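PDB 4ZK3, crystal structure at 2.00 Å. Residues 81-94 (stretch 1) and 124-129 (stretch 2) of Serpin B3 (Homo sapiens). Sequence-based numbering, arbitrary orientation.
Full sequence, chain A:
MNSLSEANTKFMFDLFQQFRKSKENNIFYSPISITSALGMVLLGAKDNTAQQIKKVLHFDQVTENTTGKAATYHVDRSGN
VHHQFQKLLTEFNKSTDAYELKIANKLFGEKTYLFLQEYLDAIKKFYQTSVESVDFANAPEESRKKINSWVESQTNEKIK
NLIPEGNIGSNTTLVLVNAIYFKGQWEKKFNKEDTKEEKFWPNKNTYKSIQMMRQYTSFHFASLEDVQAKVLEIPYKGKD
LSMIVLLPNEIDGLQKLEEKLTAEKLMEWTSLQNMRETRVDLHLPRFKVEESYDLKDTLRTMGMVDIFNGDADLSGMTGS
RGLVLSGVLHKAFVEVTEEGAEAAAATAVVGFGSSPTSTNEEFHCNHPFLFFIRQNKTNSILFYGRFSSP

Stretch 1 (81-94) VHHQFQKLLTEFNK
Stretch 2 (124-129) KKFYQT

The helix of residues 81-91 packs against the final turn of a second helix, around Phe126 and Tyr127, in a largely apolar and aromatic contact that buries 571 Å² without one clear hydrogen bond between the two stretches.

Stretch 1 is regular α-helix from Val81 to Glu91, with phi near -60° and psi near -40°. Its backbone ladder includes Phe85 N to Val81 O at 2.8 Å, Gln86 N to His82 O at 2.9 Å and Leu89 N to Phe85 O at 2.9 Å. Phe92 leaves helical geometry at phi/psi -86/14, Asn93 turns further to -127/94, and Lys94 is extended. Stretch 2 enters already helical. Tyr127 lies at -119/3 and Gln128 at 58/30, a positive phi that breaks the helical course before Thr129 continues at -74/132.

The two chains run in broadly the same sense: Phe126 meets His82 and His83, and Gln128 meets Leu89 and Thr90. The backbones come closest where Gln86 CA lies 4.7 Å from Phe126 CA. Such proximity brings Gln86 CA to 3.2 Å from Phe126 O, a CA-H...O contact with an angle of 122° at the hydrogen. This carbonyl is buried and has no conventional partner; the strongly bent CH contact can be only a modest substitute for a hydrogen bond. Leu89 CD1 also approaches Phe126 O, at 3.5 Å.

Phe126 (chi1 m, -59°; chi2 -70°) is the residue most covered by the other stretch. Its CA-to-CB bond points sideways, and the ring meets His82, His83 and Gln86. His82 (chi1 m, -69°) sets CB over one face, 4.0 Å from the Phe126 ring centroid and 22° off the normal, a CH-pi contact in which a slightly positive methylene meets the pi cloud. The edge of Phe126 points toward the face of His83 (chi1 m, -75°; chi2 -102°), with centroids 4.9 Å apart, planes at 66°, and His83 CD2 to Phe126 CE1 at 3.5 Å. Although the CA-to-CB bond of His83 points away, its imidazole returns to make this contact.

Tyr127 (chi1 m, -71°; chi2 -83°) likewise starts away, but the end of its side chain comes nearer. Phe85 (chi1 t, -152°; chi2 -89°) meets it obliquely, CD1 to Tyr127 CE1 at 3.6 Å, with ring planes at 33°. One turn later, Leu89 (chi1 m, chi2 t) places CD1 3.4 Å from Tyr127 CA and 3.9 Å from Tyr127 CD1; its branched, flexible side chain fills space beside the flat ring. These buried, nonpolar surfaces suit the inner side of the contact.

Longer polar side chains border this apolar patch. Gln86 (chi1 t, chi2 t), partly exposed, brings both methylenes and amide near stretch 2: CB is 3.2 Å from Phe126 O, CD 3.5 Å from Lys125 O and OE1 3.6 Å from Phe126 CD1. Gln128 (chi1 m, chi2 t) reaches back toward Leu89 and Thr90, OE1 lying 4.1 Å from Leu89 CB and NE2 4.2 Å from Thr90 OG1. Thr90 instead turns its hydroxyl to its own helix, donating from OG1 to Gln86 O at 2.9 Å.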

# COMPACT_ATOMS: atom_id res chain seq x y z
N VAL A 81 7.51 11.67 15.27
CA VAL A 81 7.13 11.05 14.00
C VAL A 81 5.68 10.55 14.09
O VAL A 81 4.89 10.69 13.15
CB VAL A 81 8.02 9.86 13.62
CG1 VAL A 81 7.63 9.34 12.23
CG2 VAL A 81 9.49 10.24 13.67
N HIS A 82 5.35 9.96 15.24
CA HIS A 82 4.00 9.46 15.49
C HIS A 82 2.93 10.58 15.41
O HIS A 82 1.81 10.34 14.96
CB HIS A 82 3.97 8.69 16.83
CG HIS A 82 4.72 7.38 16.79
ND1 HIS A 82 5.80 7.10 17.61
CD2 HIS A 82 4.54 6.29 16.02
CE1 HIS A 82 6.23 5.87 17.36
NE2 HIS A 82 5.49 5.36 16.40
N HIS A 83 3.28 11.80 15.84
CA HIS A 83 2.43 12.98 15.72
C HIS A 83 2.22 13.32 14.26
O HIS A 83 1.15 13.72 13.82
CB HIS A 83 3.10 14.22 16.35
CG HIS A 83 3.11 14.25 17.85
ND1 HIS A 83 2.23 15.02 18.59
CD2 HIS A 83 3.92 13.64 18.76
CE1 HIS A 83 2.47 14.85 19.88
NE2 HIS A 83 3.50 14.03 20.01
N GLN A 84 3.30 13.24 13.50
CA GLN A 84 3.23 13.57 12.08
C GLN A 84 2.38 12.53 11.34
O GLN A 84 1.54 12.87 10.49
CB GLN A 84 4.65 13.71 11.49
CG GLN A 84 5.42 14.84 12.17
CD GLN A 84 6.70 15.19 11.46
OE1 GLN A 84 7.75 15.31 12.08
NE2 GLN A 84 6.61 15.34 10.15
N PHE A 85 2.52 11.28 11.75
CA PHE A 85 1.69 10.23 11.19
C PHE A 85 0.22 10.41 11.59
O PHE A 85 -0.67 10.18 10.78
CB PHE A 85 2.22 8.84 11.58
CG PHE A 85 1.87 7.80 10.58
CD1 PHE A 85 0.71 7.12 10.69
CD2 PHE A 85 2.68 7.59 9.48
CE1 PHE A 85 0.35 6.20 9.73
CE2 PHE A 85 2.34 6.66 8.51
CZ PHE A 85 1.19 5.96 8.63
N GLN A 86 -0.04 10.87 12.82
CA GLN A 86 -1.40 11.13 13.22
C GLN A 86 -2.06 12.18 12.33
O GLN A 86 -3.25 12.04 11.97
CB GLN A 86 -1.43 11.56 14.67
CG GLN A 86 -2.76 12.03 15.17
CD GLN A 86 -2.59 12.88 16.44
OE1 GLN A 86 -1.62 12.72 17.22
NE2 GLN A 86 -3.51 13.80 16.63
N LYS A 87 -1.31 13.22 11.97
CA LYS A 87 -1.83 14.26 11.07
C LYS A 87 -2.15 13.65 9.70
O LYS A 87 -3.21 13.91 9.13
CB LYS A 87 -0.81 15.38 10.89
CG LYS A 87 -0.80 16.43 12.00
CD LYS A 87 -0.18 17.75 11.51
CE LYS A 87 -0.66 18.98 12.28
NZ LYS A 87 0.29 19.46 13.33
N LEU A 88 -1.24 12.83 9.17
CA LEU A 88 -1.54 12.10 7.94
C LEU A 88 -2.81 11.28 8.02
O LEU A 88 -3.66 11.38 7.12
CB LEU A 88 -0.41 11.14 7.57
CG LEU A 88 0.71 11.65 6.67
CD1 LEU A 88 1.58 10.45 6.30
CD2 LEU A 88 0.18 12.37 5.42
N LEU A 89 -2.96 10.43 9.04
CA LEU A 89 -4.17 9.60 9.15
C LEU A 89 -5.46 10.42 8.99
O LEU A 89 -6.38 10.00 8.28
CB LEU A 89 -4.17 8.76 10.46
CG LEU A 89 -3.09 7.66 10.55
CD1 LEU A 89 -3.16 6.99 11.90
CD2 LEU A 89 -3.28 6.59 9.48
N THR A 90 -5.50 11.60 9.62
CA THR A 90 -6.64 12.53 9.57
C THR A 90 -6.99 12.88 8.12
O THR A 90 -8.15 12.88 7.74
CB THR A 90 -6.33 13.87 10.28
OG1 THR A 90 -5.60 13.63 11.48
CG2 THR A 90 -7.61 14.61 10.65
N GLU A 91 -5.96 13.17 7.33
CA GLU A 91 -6.12 13.58 5.92
C GLU A 91 -6.64 12.46 5.04
O GLU A 91 -7.35 12.66 4.08
CB GLU A 91 -4.78 14.01 5.37
CG GLU A 91 -4.13 15.15 6.13
CD GLU A 91 -4.54 16.49 5.58
OE1 GLU A 91 -3.65 17.38 5.54
OE2 GLU A 91 -5.72 16.63 5.17
N PHE A 92 -6.32 11.26 5.43
CA PHE A 92 -6.70 10.10 4.68
C PHE A 92 -8.10 9.62 5.04
O PHE A 92 -8.42 8.43 4.78
CB PHE A 92 -5.69 8.97 4.96
CG PHE A 92 -4.28 9.26 4.54
CD1 PHE A 92 -3.96 10.32 3.72
CD2 PHE A 92 -3.27 8.42 4.97
CE1 PHE A 92 -2.65 10.55 3.34
CE2 PHE A 92 -1.95 8.65 4.61
CZ PHE A 92 -1.63 9.70 3.77
N ASN A 93 -8.91 10.42 5.73
CA ASN A 93 -10.31 9.98 6.00
C ASN A 93 -11.13 11.13 5.49
O ASN A 93 -11.26 12.14 6.19
CB ASN A 93 -10.64 9.73 7.48
CG ASN A 93 -10.13 8.40 7.99
OD1 ASN A 93 -9.14 8.36 8.73
ND2 ASN A 93 -10.79 7.34 7.62
N LYS A 94 -11.57 11.03 4.24
CA LYS A 94 -12.35 12.07 3.60
C LYS A 94 -13.16 11.46 2.46
O LYS A 94 -12.67 10.59 1.71
CB LYS A 94 -11.43 13.17 3.09
CG LYS A 94 -12.21 14.34 2.49
CD LYS A 94 -11.30 15.47 2.02
CE LYS A 94 -12.13 16.70 1.71
NZ LYS A 94 -11.45 17.46 0.62
N LYS A 124 -4.42 4.71 20.49
CA LYS A 124 -5.66 5.44 20.31
C LYS A 124 -5.40 6.86 19.79
O LYS A 124 -6.03 7.30 18.81
CB LYS A 124 -6.52 5.44 21.59
CG LYS A 124 -7.09 4.05 21.98
CD LYS A 124 -7.85 4.05 23.32
CE LYS A 124 -8.13 2.66 23.79
NZ LYS A 124 -8.85 2.66 25.08
N LYS A 125 -4.44 7.52 20.39
CA LYS A 125 -4.14 8.89 20.06
C LYS A 125 -3.38 9.11 18.73
O LYS A 125 -3.75 9.99 17.98
CB LYS A 125 -3.30 9.49 21.17
CG LYS A 125 -2.87 10.93 20.89
CD LYS A 125 -1.63 11.26 21.72
CE LYS A 125 -1.28 12.74 21.69
NZ LYS A 125 -0.29 12.98 22.77
N PHE A 126 -2.28 8.40 18.50
CA PHE A 126 -1.52 8.61 17.24
C PHE A 126 -2.08 7.90 15.99
O PHE A 126 -1.92 8.41 14.86
CB PHE A 126 -0.05 8.25 17.41
CG PHE A 126 0.62 9.05 18.47
CD1 PHE A 126 0.87 10.40 18.28
CD2 PHE A 126 0.95 8.46 19.70
CE1 PHE A 126 1.45 11.15 19.30
CE2 PHE A 126 1.52 9.20 20.71
CZ PHE A 126 1.78 10.55 20.51
N TYR A 127 -2.72 6.75 16.20
CA TYR A 127 -3.15 5.87 15.10
C TYR A 127 -4.65 5.69 15.08
O TYR A 127 -5.17 4.96 14.27
CB TYR A 127 -2.47 4.50 15.24
CG TYR A 127 -1.04 4.60 14.92
CD1 TYR A 127 -0.59 4.55 13.60
CD2 TYR A 127 -0.12 4.89 15.92
CE1 TYR A 127 0.75 4.71 13.31
CE2 TYR A 127 1.22 5.08 15.61
CZ TYR A 127 1.65 4.97 14.34
OH TYR A 127 2.98 5.17 14.06
N GLN A 128 -5.37 6.38 15.99
CA GLN A 128 -6.84 6.33 16.01
C GLN A 128 -7.29 4.88 16.18
O GLN A 128 -8.35 4.49 15.72
CB GLN A 128 -7.44 6.95 14.74
CG GLN A 128 -6.87 8.30 14.32
CD GLN A 128 -7.48 8.87 12.98
OE1 GLN A 128 -7.85 8.13 12.03
NE2 GLN A 128 -7.56 10.19 12.91
N THR A 129 -6.49 4.08 16.85
CA THR A 129 -6.74 2.67 16.95
C THR A 129 -7.93 2.38 17.93
O THR A 129 -7.92 2.86 19.06
CB THR A 129 -5.46 1.97 17.43
OG1 THR A 129 -4.39 2.32 16.52
CG2 THR A 129 -5.66 0.46 17.44